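Galactose/lactose metabolism regulatory protein GAL80 (Saccharomyces cerevisiae, PDB 3BTV) represses the galactose and lactose metabolic genes of yeast by binding the activator GAL4 and blocking its transcriptional activation when no inducing sugar is present. Local coordinates at residues B[124-129]-B[410-415]. The protein carries 1 engineered substitution. Numbering follows the deposited sequence.
Sequences VEWALA and ILHRLI
The Trp126 indole is sandwiched between Leu411 and Ala127. Leu411 CD2 makes a CH-pi contact over one face, 3.5 Å from the centroid of the six-membered ring, and Leu411 CG presses on Trp126 CH2 at 3.4 Å. Ala127 CB lies over the opposite face. His412 reaches past the far corner of the indole, its CD2 3.5 Å from Trp126 CZ3; the two ring planes meet obliquely at 42°, with Trp126 CH2 over the centre of one face of the His412 ring. His412 NE2 accepts a weak hydrogen bond from Ala129 N (3.3 Å, 158° at the hydrogen), consistent with an unprotonated His412 NE2. Beside it, His412 CE1 lies 3.3 Å from Ala129 O, and Leu128 CB approaches NE2 to 3.6 Å. Segment 124-129 is the C-terminal end of strand 121-125, in the parallel sheet of the Rossmann-type domain, and the loop that follows; helix 405-424, from near the end of the chain, packs against that loop. The loop turns through a cis peptide between Trp126 and Ala127. Trp126 CG stands anti to the backbone N (chi1 178°), carrying the indole toward the helix. Farther out, Trp126 NE1 is hydrogen-bonded to Thr211 O and His216 meets the indole edge-to-face, both from helix 209-225. Leu128 O is hydrogen-bonded to His102 ND1, and Ala135 of helix 132-143 touches His412.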
# COMPACT_ATOMS: atom_id res chain seq x y z
N VAL B 124 7.37 -31.07 6.56
CA VAL B 124 7.89 -30.05 7.47
C VAL B 124 6.99 -28.83 7.48
O VAL B 124 6.42 -28.47 6.46
CB VAL B 124 9.34 -29.62 7.10
CG1 VAL B 124 9.89 -28.62 8.12
CG2 VAL B 124 10.26 -30.85 7.03
N GLU B 125 6.85 -28.20 8.64
CA GLU B 125 6.07 -26.97 8.72
C GLU B 125 6.85 -25.76 8.26
O GLU B 125 8.07 -25.74 8.30
CB GLU B 125 5.56 -26.77 10.14
CG GLU B 125 4.46 -27.74 10.50
CD GLU B 125 3.78 -27.38 11.79
OE1 GLU B 125 4.51 -27.13 12.78
OE2 GLU B 125 2.53 -27.35 11.82
N TRP B 126 6.12 -24.75 7.79
CA TRP B 126 6.71 -23.45 7.48
C TRP B 126 6.87 -22.70 8.79
O TRP B 126 5.97 -22.74 9.62
CB TRP B 126 5.81 -22.67 6.51
CG TRP B 126 6.36 -21.30 6.21
CD1 TRP B 126 5.96 -20.13 6.76
CD2 TRP B 126 7.43 -20.98 5.32
NE1 TRP B 126 6.71 -19.10 6.27
CE2 TRP B 126 7.63 -19.60 5.38
CE3 TRP B 126 8.26 -21.74 4.48
CZ2 TRP B 126 8.60 -18.94 4.63
CZ3 TRP B 126 9.22 -21.09 3.73
CH2 TRP B 126 9.39 -19.71 3.81
N ALA B 127 8.00 -22.04 9.01
CA ALA B 127 9.07 -21.90 8.04
C ALA B 127 10.01 -23.10 8.05
O ALA B 127 10.17 -23.78 9.06
CB ALA B 127 9.86 -20.62 8.30
N LEU B 128 10.65 -23.35 6.91
CA LEU B 128 11.52 -24.50 6.77
C LEU B 128 12.71 -24.38 7.73
O LEU B 128 13.07 -25.33 8.42
CB LEU B 128 12.01 -24.65 5.33
CG LEU B 128 12.97 -25.83 5.10
CD1 LEU B 128 12.38 -27.14 5.65
CD2 LEU B 128 13.31 -25.98 3.62
N ALA B 129 13.31 -23.19 7.78
CA ALA B 129 14.47 -22.98 8.64
C ALA B 129 14.58 -21.52 9.08
O ALA B 129 13.71 -20.70 8.78
CB ALA B 129 15.74 -23.42 7.95
N ILE B 410 11.96 -21.52 -2.48
CA ILE B 410 11.68 -20.34 -3.27
C ILE B 410 11.10 -19.21 -2.40
O ILE B 410 11.48 -18.04 -2.53
CB ILE B 410 10.73 -20.69 -4.43
CG1 ILE B 410 11.46 -21.58 -5.45
CG2 ILE B 410 10.15 -19.42 -5.08
CD1 ILE B 410 10.52 -22.35 -6.36
N LEU B 411 10.21 -19.56 -1.49
CA LEU B 411 9.65 -18.59 -0.56
C LEU B 411 10.75 -18.01 0.33
O LEU B 411 10.82 -16.79 0.56
CB LEU B 411 8.56 -19.24 0.29
CG LEU B 411 7.75 -18.31 1.20
CD1 LEU B 411 7.26 -17.09 0.44
CD2 LEU B 411 6.56 -19.08 1.81
N HIS B 412 11.63 -18.88 0.83
CA HIS B 412 12.76 -18.41 1.61
C HIS B 412 13.62 -17.41 0.83
O HIS B 412 14.10 -16.44 1.40
CB HIS B 412 13.63 -19.56 2.11
CG HIS B 412 13.26 -20.04 3.48
ND1 HIS B 412 13.41 -19.26 4.60
CD2 HIS B 412 12.74 -21.22 3.90
CE1 HIS B 412 13.00 -19.94 5.66
NE2 HIS B 412 12.59 -21.13 5.26
N ARG B 413 13.83 -17.67 -0.45
CA ARG B 413 14.62 -16.76 -1.28
C ARG B 413 13.94 -15.41 -1.35
O ARG B 413 14.60 -14.37 -1.35
CB ARG B 413 14.81 -17.31 -2.69
CG ARG B 413 15.76 -18.52 -2.73
CD ARG B 413 15.86 -19.12 -4.13
NE ARG B 413 16.84 -20.21 -4.16
CZ ARG B 413 17.12 -20.95 -5.23
NH1 ARG B 413 16.50 -20.74 -6.39
NH2 ARG B 413 18.04 -21.91 -5.15
N LEU B 414 12.61 -15.43 -1.40
CA LEU B 414 11.86 -14.19 -1.43
C LEU B 414 11.97 -13.45 -0.10
O LEU B 414 12.15 -12.24 -0.07
CB LEU B 414 10.38 -14.44 -1.79
CG LEU B 414 9.51 -13.19 -1.91
CD1 LEU B 414 10.06 -12.25 -2.98
CD2 LEU B 414 8.02 -13.56 -2.20
N ILE B 415 11.83 -14.18 1.00
CA ILE B 415 11.95 -13.58 2.32
C ILE B 415 13.36 -13.02 2.51
O ILE B 415 13.55 -11.90 3.00
CB ILE B 415 11.69 -14.59 3.43
CG1 ILE B 415 10.22 -15.06 3.40
CG2 ILE B 415 12.01 -13.97 4.77
CD1 ILE B 415 9.21 -13.93 3.43